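Local coordinates for hypothetical protein SA0798 (Staphylococcus aureus subsp. aureus N315, PDB 1XG8) that is of unknown function but belongs to the DUF1462 family of the thioredoxin clan, with a topology consistent with a thioredoxin-like fold, at residues 34-48 with 97-109. Sequence-based numbering, arbitrary orientation.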
ATOM      1  N   TRP A  34       6.261  -8.614   1.421  1.00 32.53           N
ATOM      2  CA  TRP A  34       7.524  -7.977   1.063  1.00 29.72           C
ATOM      3  C   TRP A  34       7.664  -6.613   1.718  1.00 28.84           C
ATOM      4  O   TRP A  34       8.712  -6.260   2.249  1.00 27.86           O
ATOM      5  CB  TRP A  34       7.566  -7.834  -0.447  1.00 27.75           C
ATOM      6  CG  TRP A  34       8.528  -6.839  -0.970  1.00 27.05           C
ATOM      7  CD1 TRP A  34       9.868  -7.010  -1.156  1.00 25.38           C
ATOM      8  CD2 TRP A  34       8.208  -5.545  -1.494  1.00 25.79           C
ATOM      9  NE1 TRP A  34      10.399  -5.911  -1.779  1.00 24.68           N
ATOM     10  CE2 TRP A  34       9.402  -4.996  -1.999  1.00 26.00           C
ATOM     11  CE3 TRP A  34       7.023  -4.802  -1.591  1.00 25.28           C
ATOM     12  CZ2 TRP A  34       9.450  -3.732  -2.600  1.00 25.70           C
ATOM     13  CZ3 TRP A  34       7.067  -3.542  -2.189  1.00 25.21           C
ATOM     14  CH2 TRP A  34       8.273  -3.023  -2.687  1.00 26.56           C
ATOM     15  N   LEU A  35       6.579  -5.858   1.673  1.00 28.91           N
ATOM     16  CA  LEU A  35       6.522  -4.514   2.224  1.00 31.09           C
ATOM     17  C   LEU A  35       6.925  -4.441   3.703  1.00 32.08           C
ATOM     18  O   LEU A  35       7.682  -3.555   4.114  1.00 32.39           O
ATOM     19  CB  LEU A  35       5.103  -3.980   2.031  1.00 30.55           C
ATOM     20  CG  LEU A  35       4.834  -2.486   1.995  1.00 29.83           C
ATOM     21  CD1 LEU A  35       5.693  -1.808   0.939  1.00 28.94           C
ATOM     22  CD2 LEU A  35       3.367  -2.295   1.694  1.00 30.16           C
ATOM     23  N   GLN A  36       6.431  -5.384   4.497  1.00 32.12           N
ATOM     24  CA  GLN A  36       6.720  -5.402   5.920  1.00 32.30           C
ATOM     25  C   GLN A  36       8.205  -5.431   6.274  1.00 33.25           C
ATOM     26  O   GLN A  36       8.671  -4.582   7.027  1.00 35.07           O
ATOM     27  CB  GLN A  36       5.960  -6.557   6.587  1.00 33.01           C
ATOM     28  CG  GLN A  36       4.492  -6.209   6.859  1.00 34.83           C
ATOM     29  CD  GLN A  36       3.552  -7.404   6.850  1.00 36.56           C
ATOM     30  OE1 GLN A  36       3.452  -8.118   5.859  1.00 38.91           O
ATOM     31  NE2 GLN A  36       2.843  -7.614   7.953  1.00 36.77           N
ATOM     32  N   PRO A  37       8.976  -6.390   5.733  1.00 33.57           N
ATOM     33  CA  PRO A  37      10.406  -6.436   6.061  1.00 33.03           C
ATOM     34  C   PRO A  37      11.134  -5.241   5.483  1.00 32.52           C
ATOM     35  O   PRO A  37      12.001  -4.666   6.118  1.00 33.44           O
ATOM     36  CB  PRO A  37      10.872  -7.741   5.423  1.00 32.46           C
ATOM     37  CG  PRO A  37       9.647  -8.572   5.409  1.00 32.56           C
ATOM     38  CD  PRO A  37       8.595  -7.584   4.967  1.00 33.09           C
ATOM     39  N   LEU A  38      10.774  -4.885   4.258  1.00 33.04           N
ATOM     40  CA  LEU A  38      11.374  -3.753   3.570  1.00 31.97           C
ATOM     41  C   LEU A  38      11.423  -2.512   4.460  1.00 32.77           C
ATOM     42  O   LEU A  38      12.484  -1.948   4.701  1.00 31.43           O
ATOM     43  CB  LEU A  38      10.563  -3.431   2.316  1.00 32.23           C
ATOM     44  CG  LEU A  38      11.042  -2.263   1.455  1.00 30.98           C
ATOM     45  CD1 LEU A  38      12.334  -2.652   0.754  1.00 31.02           C
ATOM     46  CD2 LEU A  38       9.964  -1.894   0.438  1.00 31.61           C
ATOM     47  N   LEU A  39      10.262  -2.090   4.945  1.00 33.42           N
ATOM     48  CA  LEU A  39      10.179  -0.899   5.774  1.00 33.50           C
ATOM     49  C   LEU A  39      10.854  -1.062   7.128  1.00 35.68           C
ATOM     50  O   LEU A  39      11.481  -0.122   7.629  1.00 36.52           O
ATOM     51  CB  LEU A  39       8.719  -0.503   5.960  1.00 30.00           C
ATOM     52  CG  LEU A  39       7.955  -0.298   4.657  1.00 27.12           C
ATOM     53  CD1 LEU A  39       6.577   0.240   4.983  1.00 25.50           C
ATOM     54  CD2 LEU A  39       8.708   0.661   3.750  1.00 24.12           C
ATOM     55  N   LYS A  40      10.725  -2.245   7.721  1.00 37.44           N
ATOM     56  CA  LYS A  40      11.344  -2.514   9.015  1.00 39.64           C
ATOM     57  C   LYS A  40      12.861  -2.358   8.915  1.00 39.39           C
ATOM     58  O   LYS A  40      13.535  -2.027   9.893  1.00 39.20           O
ATOM     59  CB  LYS A  40      11.012  -3.934   9.477  1.00 43.18           C
ATOM     60  CG  LYS A  40      11.812  -4.383  10.700  1.00 47.37           C
ATOM     61  CD  LYS A  40      11.565  -5.846  11.047  1.00 50.91           C
ATOM     62  CE  LYS A  40      11.923  -6.764   9.885  1.00 53.13           C
ATOM     63  NZ  LYS A  40      13.320  -6.535   9.414  1.00 54.89           N
ATOM     64  N   ARG A  41      13.388  -2.584   7.718  1.00 38.68           N
ATOM     65  CA  ARG A  41      14.819  -2.497   7.470  1.00 38.79           C
ATOM     66  C   ARG A  41      15.311  -1.106   7.070  1.00 38.24           C
ATOM     67  O   ARG A  41      16.334  -0.638   7.563  1.00 37.81           O
ATOM     68  CB  ARG A  41      15.196  -3.518   6.398  1.00 39.86           C
ATOM     69  CG  ARG A  41      16.607  -3.412   5.857  1.00 42.46           C
ATOM     70  CD  ARG A  41      16.932  -4.658   5.056  1.00 45.04           C
ATOM     71  NE  ARG A  41      15.903  -4.961   4.062  1.00 47.58           N
ATOM     72  CZ  ARG A  41      15.387  -6.174   3.857  1.00 49.25           C
ATOM     73  NH1 ARG A  41      15.800  -7.207   4.580  1.00 49.93           N
ATOM     74  NH2 ARG A  41      14.459  -6.355   2.924  1.00 49.07           N
ATOM     75  N   LYS A  42      14.580  -0.443   6.183  1.00 37.49           N
ATOM     76  CA  LYS A  42      14.969   0.884   5.723  1.00 35.82           C
ATOM     77  C   LYS A  42      14.560   2.000   6.675  1.00 34.00           C
ATOM     78  O   LYS A  42      15.231   3.032   6.740  1.00 33.16           O
ATOM     79  CB  LYS A  42      14.390   1.136   4.332  1.00 37.90           C
ATOM     80  CG  LYS A  42      14.906   0.151   3.299  1.00 39.63           C
ATOM     81  CD  LYS A  42      14.354   0.442   1.926  1.00 41.67           C
ATOM     82  CE  LYS A  42      15.198  -0.232   0.859  1.00 43.32           C
ATOM     83  NZ  LYS A  42      16.571   0.346   0.804  1.00 44.18           N
ATOM     84  N   TYR A  43      13.467   1.802   7.410  1.00 31.72           N
ATOM     85  CA  TYR A  43      13.012   2.809   8.363  1.00 30.38           C
ATOM     86  C   TYR A  43      12.773   2.173   9.724  1.00 29.43           C
ATOM     87  O   TYR A  43      11.642   2.086  10.201  1.00 28.41           O
ATOM     88  CB  TYR A  43      11.745   3.491   7.854  1.00 30.52           C
ATOM     89  CG  TYR A  43      11.902   4.029   6.450  1.00 30.54           C
ATOM     90  CD1 TYR A  43      11.537   3.254   5.344  1.00 29.51           C
ATOM     91  CD2 TYR A  43      12.462   5.289   6.219  1.00 29.57           C
ATOM     92  CE1 TYR A  43      11.724   3.715   4.047  1.00 26.71           C
ATOM     93  CE2 TYR A  43      12.657   5.762   4.918  1.00 28.74           C
ATOM     94  CZ  TYR A  43      12.283   4.963   3.839  1.00 27.99           C
ATOM     95  OH  TYR A  43      12.476   5.401   2.553  1.00 27.21           O
ATOM     96  N   PRO A  44      13.863   1.744  10.377  1.00 29.43           N
ATOM     97  CA  PRO A  44      13.918   1.094  11.689  1.00 28.63           C
ATOM     98  C   PRO A  44      13.242   1.879  12.795  1.00 28.39           C
ATOM     99  O   PRO A  44      12.631   1.297  13.691  1.00 27.86           O
ATOM    100  CB  PRO A  44      15.414   0.965  11.948  1.00 28.34           C
ATOM    101  CG  PRO A  44      16.009   0.969  10.586  1.00 29.54           C
ATOM    102  CD  PRO A  44      15.225   2.027   9.899  1.00 30.10           C
ATOM    103  N   ASN A  45      13.348   3.201  12.730  1.00 27.43           N
ATOM    104  CA  ASN A  45      12.772   4.043  13.766  1.00 27.91           C
ATOM    105  C   ASN A  45      11.343   4.479  13.529  1.00 27.45           C
ATOM    106  O   ASN A  45      10.788   5.226  14.329  1.00 28.77           O
ATOM    107  CB  ASN A  45      13.649   5.277  13.986  1.00 28.40           C
ATOM    108  CG  ASN A  45      15.083   4.914  14.331  1.00 30.60           C
ATOM    109  OD1 ASN A  45      15.334   4.155  15.270  1.00 30.48           O
ATOM    110  ND2 ASN A  45      16.033   5.454  13.570  1.00 31.78           N
ATOM    111  N   ILE A  46      10.736   4.028  12.439  1.00 27.30           N
ATOM    112  CA  ILE A  46       9.353   4.406  12.178  1.00 25.98           C
ATOM    113  C   ILE A  46       8.481   3.206  12.482  1.00 25.27           C
ATOM    114  O   ILE A  46       8.879   2.075  12.235  1.00 26.70           O
ATOM    115  CB  ILE A  46       9.140   4.841  10.705  1.00 26.08           C
ATOM    116  CG1 ILE A  46      10.049   6.031  10.380  1.00 25.77           C
ATOM    117  CG2 ILE A  46       7.675   5.221  10.475  1.00 22.24           C
ATOM    118  CD1 ILE A  46       9.860   6.577   8.981  1.00 28.31           C
ATOM    119  N   SER A  47       7.306   3.446  13.047  1.00 25.50           N
ATOM    120  CA  SER A  47       6.403   2.360  13.350  1.00 26.32           C
ATOM    121  C   SER A  47       5.287   2.321  12.313  1.00 26.05           C
ATOM    122  O   SER A  47       4.671   3.338  11.997  1.00 24.41           O
ATOM    123  CB  SER A  47       5.830   2.508  14.767  1.00 28.64           C
ATOM    124  OG  SER A  47       5.123   3.724  14.927  1.00 33.44           O
ATOM    125  N   PHE A  48       5.058   1.130  11.775  1.00 26.72           N
ATOM    126  CA  PHE A  48       4.036   0.907  10.766  1.00 27.92           C
ATOM    127  C   PHE A  48       3.117  -0.181  11.261  1.00 28.79           C
ATOM    128  O   PHE A  48       3.539  -1.071  11.985  1.00 29.67           O
ATOM    129  CB  PHE A  48       4.665   0.426   9.449  1.00 27.04           C
ATOM    130  CG  PHE A  48       5.556   1.439   8.788  1.00 25.90           C
ATOM    131  CD1 PHE A  48       5.015   2.514   8.094  1.00 25.28           C
ATOM    132  CD2 PHE A  48       6.940   1.329   8.875  1.00 24.22           C
ATOM    133  CE1 PHE A  48       5.841   3.462   7.504  1.00 23.26           C
ATOM    134  CE2 PHE A  48       7.769   2.273   8.287  1.00 22.08           C
ATOM    135  CZ  PHE A  48       7.220   3.336   7.604  1.00 21.85           C
ATOM    136  N   THR A  97      10.170  -0.330  -5.766  1.00 22.10           N
ATOM    137  CA  THR A  97      10.676  -0.077  -4.431  1.00 23.92           C
ATOM    138  C   THR A  97      10.898   1.415  -4.191  1.00 24.39           C
ATOM    139  O   THR A  97      10.630   1.914  -3.104  1.00 24.45           O
ATOM    140  CB  THR A  97      12.003  -0.802  -4.237  1.00 23.34           C
ATOM    141  OG1 THR A  97      11.905  -2.112  -4.803  1.00 23.68           O
ATOM    142  CG2 THR A  97      12.330  -0.921  -2.767  1.00 24.14           C
ATOM    143  N   LYS A  98      11.399   2.112  -5.209  1.00 24.94           N
ATOM    144  CA  LYS A  98      11.656   3.544  -5.116  1.00 26.47           C
ATOM    145  C   LYS A  98      10.385   4.338  -4.855  1.00 26.93           C
ATOM    146  O   LYS A  98      10.427   5.360  -4.174  1.00 29.05           O
ATOM    147  CB  LYS A  98      12.319   4.054  -6.392  1.00 27.54           C
ATOM    148  CG  LYS A  98      13.762   3.607  -6.548  1.00 33.04           C
ATOM    149  CD  LYS A  98      14.640   4.128  -5.410  1.00 36.65           C
ATOM    150  CE  LYS A  98      16.045   3.534  -5.472  1.00 38.48           C
ATOM    151  NZ  LYS A  98      16.710   3.816  -6.770  1.00 41.27           N
ATOM    152  N   GLN A  99       9.261   3.881  -5.403  1.00 25.99           N
ATOM    153  CA  GLN A  99       7.982   4.557  -5.189  1.00 27.10           C
ATOM    154  C   GLN A  99       7.650   4.554  -3.698  1.00 26.58           C
ATOM    155  O   GLN A  99       7.175   5.552  -3.151  1.00 27.74           O
ATOM    156  CB  GLN A  99       6.849   3.843  -5.915  1.00 26.64           C
ATOM    157  CG  GLN A  99       7.012   3.733  -7.396  1.00 31.62           C
ATOM    158  CD  GLN A  99       5.732   3.272  -8.049  1.00 34.06           C
ATOM    159  OE1 GLN A  99       4.731   3.997  -8.041  1.00 37.66           O
ATOM    160  NE2 GLN A  99       5.742   2.057  -8.601  1.00 32.76           N
ATOM    161  N   ILE A 100       7.889   3.416  -3.055  1.00 24.10           N
ATOM    162  CA  ILE A 100       7.633   3.282  -1.639  1.00 23.42           C
ATOM    163  C   ILE A 100       8.616   4.139  -0.841  1.00 23.47           C
ATOM    164  O   ILE A 100       8.210   4.896   0.040  1.00 24.57           O
ATOM    165  CB  ILE A 100       7.789   1.824  -1.156  1.00 22.41           C
ATOM    166  CG1 ILE A 100       6.983   0.875  -2.046  1.00 21.07           C
ATOM    167  CG2 ILE A 100       7.343   1.723   0.299  1.00 20.38           C
ATOM    168  CD1 ILE A 100       5.550   1.234  -2.164  1.00 19.67           C
ATOM    169  N   THR A 101       9.905   4.031  -1.147  1.00 21.89           N
ATOM    170  CA  THR A 101      10.900   4.792  -0.400  1.00 20.96           C
ATOM    171  C   THR A 101      10.844   6.297  -0.633  1.00 20.19           C
ATOM    172  O   THR A 101      10.920   7.083   0.316  1.00 19.88           O
ATOM    173  CB  THR A 101      12.341   4.279  -0.682  1.00 20.75           C
ATOM    174  OG1 THR A 101      12.624   4.349  -2.086  1.00 20.76           O
ATOM    175  CG2 THR A 101      12.488   2.846  -0.190  1.00 20.22           C
ATOM    176  N   ARG A 102      10.700   6.707  -1.884  1.00 18.30           N
ATOM    177  CA  ARG A 102      10.641   8.128  -2.162  1.00 18.94           C
ATOM    178  C   ARG A 102       9.420   8.785  -1.535  1.00 18.35           C
ATOM    179  O   ARG A 102       9.454   9.962  -1.196  1.00 18.81           O
ATOM    180  CB  ARG A 102      10.679   8.375  -3.671  1.00 19.81           C
ATOM    181  CG  ARG A 102      12.041   8.077  -4.276  1.00 20.12           C
ATOM    182  CD  ARG A 102      12.079   8.325  -5.767  1.00 22.90           C
ATOM    183  NE  ARG A 102      13.398   8.008  -6.312  1.00 27.16           N
ATOM    184  CZ  ARG A 102      13.745   8.155  -7.588  1.00 29.88           C
ATOM    185  NH1 ARG A 102      12.870   8.619  -8.472  1.00 32.15           N
ATOM    186  NH2 ARG A 102      14.975   7.847  -7.982  1.00 30.53           N
ATOM    187  N   PHE A 103       8.342   8.030  -1.381  1.00 19.38           N
ATOM    188  CA  PHE A 103       7.127   8.567  -0.773  1.00 18.44           C
ATOM    189  C   PHE A 103       7.395   8.861   0.709  1.00 17.62           C
ATOM    190  O   PHE A 103       7.014   9.907   1.222  1.00 16.87           O
ATOM    191  CB  PHE A 103       5.974   7.569  -0.897  1.00 19.55           C
ATOM    192  CG  PHE A 103       4.669   8.072  -0.335  1.00 20.48           C
ATOM    193  CD1 PHE A 103       3.820   8.857  -1.109  1.00 20.65           C
ATOM    194  CD2 PHE A 103       4.295   7.774   0.980  1.00 20.74           C
ATOM    195  CE1 PHE A 103       2.610   9.341  -0.584  1.00 20.56           C
ATOM    196  CE2 PHE A 103       3.088   8.255   1.516  1.00 20.86           C
ATOM    197  CZ  PHE A 103       2.243   9.041   0.729  1.00 20.47           C
ATOM    198  N   ILE A 104       8.053   7.933   1.392  1.00 18.35           N
ATOM    199  CA  ILE A 104       8.372   8.112   2.803  1.00 18.52           C
ATOM    200  C   ILE A 104       9.496   9.132   2.977  1.00 20.85           C
ATOM    201  O   ILE A 104       9.378  10.063   3.783  1.00 21.87           O
ATOM    202  CB  ILE A 104       8.788   6.775   3.451  1.00 17.60           C
ATOM    203  CG1 ILE A 104       7.589   5.831   3.486  1.00 15.68           C
ATOM    204  CG2 ILE A 104       9.315   7.006   4.868  1.00 15.75           C
ATOM    205  CD1 ILE A 104       7.935   4.460   3.994  1.00 19.31           C
ATOM    206  N   ASP A 105      10.579   8.961   2.219  1.00 21.56           N
ATOM    207  CA  ASP A 105      11.717   9.883   2.287  1.00 22.89           C
ATOM    208  C   ASP A 105      11.274  11.324   2.117  1.00 23.36           C
ATOM    209  O   ASP A 105      11.728  12.215   2.836  1.00 23.38           O
ATOM    210  CB  ASP A 105      12.740   9.552   1.207  1.00 22.78           C
ATOM    211  CG  ASP A 105      13.465   8.262   1.478  1.00 25.37           C
ATOM    212  OD1 ASP A 105      13.282   7.691   2.582  1.00 26.38           O
ATOM    213  OD2 ASP A 105      14.228   7.819   0.594  1.00 27.40           O
ATOM    214  N   GLN A 106      10.390  11.545   1.154  1.00 22.98           N
ATOM    215  CA  GLN A 106       9.876  12.874   0.885  1.00 24.55           C
ATOM    216  C   GLN A 106       9.259  13.451   2.153  1.00 24.91           C
ATOM    217  O   GLN A 106       9.436  14.633   2.440  1.00 25.59           O
ATOM    218  CB  GLN A 106       8.835  12.816  -0.234  1.00 27.76           C
ATOM    219  CG  GLN A 106       8.291  14.165  -0.659  1.00 31.65           C
ATOM    220  CD  GLN A 106       7.453  14.821   0.420  1.00 35.12           C
ATOM    221  OE1 GLN A 106       6.624  14.168   1.064  1.00 38.36           O
ATOM    222  NE2 GLN A 106       7.655  16.119   0.620  1.00 35.77           N
ATOM    223  N   LYS A 107       8.541  12.619   2.907  1.00 23.98           N
ATOM    224  CA  LYS A 107       7.909  13.060   4.153  1.00 24.07           C
ATOM    225  C   LYS A 107       8.950  13.399   5.219  1.00 23.95           C
ATOM    226  O   LYS A 107       8.876  14.448   5.856  1.00 21.80           O
ATOM    227  CB  LYS A 107       6.963  11.976   4.678  1.00 23.57           C
ATOM    228  CG  LYS A 107       5.553  12.059   4.118  1.00 24.57           C
ATOM    229  CD  LYS A 107       4.794  10.771   4.370  1.00 25.28           C
ATOM    230  CE  LYS A 107       3.293  11.001   4.452  1.00 25.67           C
ATOM    231  NZ  LYS A 107       2.786  11.881   3.381  1.00 22.10           N
ATOM    232  N   LEU A 108       9.918  12.505   5.398  1.00 24.33           N
ATOM    233  CA  LEU A 108      10.985  12.693   6.377  1.00 25.72           C
ATOM    234  C   LEU A 108      11.712  14.012   6.148  1.00 28.35           C
ATOM    235  O   LEU A 108      11.980  14.767   7.087  1.00 28.52           O
ATOM    236  CB  LEU A 108      12.001  11.551   6.277  1.00 23.38           C
ATOM    237  CG  LEU A 108      11.456  10.151   6.515  1.00 22.76           C
ATOM    238  CD1 LEU A 108      12.585   9.143   6.397  1.00 20.16           C
ATOM    239  CD2 LEU A 108      10.807  10.087   7.892  1.00 23.59           C
ATOM    240  N   VAL A 109      12.032  14.268   4.885  1.00 30.51           N
ATOM    241  CA  VAL A 109      12.745  15.466   4.469  1.00 31.60           C
ATOM    242  C   VAL A 109      11.932  16.749   4.583  1.00 33.69           C
ATOM    243  O   VAL A 109      12.466  17.788   4.939  1.00 34.89           O
ATOM    244  CB  VAL A 109      13.250  15.303   3.002  1.00 31.78           C
ATOM    245  CG1 VAL A 109      13.453  16.654   2.339  1.00 31.67           C
ATOM    246  CG2 VAL A 109      14.546  14.511   2.995  1.00 30.18           C
TER
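In this thioredoxin-like fold, Tyr43, just past the end of helix 28-42, meets Ile104 and Asp105 of helix 97-110, the two helices packing side by side on one face of the four-stranded sheet. The short axes of 34-42 and 97-109 run the same general way at 43° and approach to 11.6 Å, a gap filled by leucine, isoleucine and threonine side chains together with the ring of Tyr43. Ile104 CG2 lies over one face of the Tyr43 ring, a CH-pi contact 3.8 Å from the ring centroid, while Ile104 CD1 reaches on to Leu39 CD2 and to Phe48 CZ. With CG beside its backbone N (chi1 -52°), Tyr43 aims its hydroxyl at the second helix, where OH donates to Asp105 OD1; the modelled 2.4 Å is very short, so its exact length is doubtful. That carboxylate oxygen sits at the ring edge, in plane. Leu108 flanks the same ring with CD1, 3.7 Å from Tyr43 CE2, and turns CD2 to CD1 of Ile46, the last residue of the type I turn 43-46. Toward the start of helix 97-110, Ile100 CG2 touches both Leu35 CD1 and Leu39 CD2, each at 3.9 Å. Both Leu35 and Ile100 also touch Ile83 of strand 82-85, which carries the apolar layer down to the sheet. At the outer margin Thr97 OG1 meets the edge of the Trp34 ring at CZ2, 3.7 Å away, and Thr97 CG2 rests against Leu38 CD1. Such a pair of helices covering one side of a central mixed sheet, with strand order 2-1-3-4, is characteristic of the thioredoxin fold.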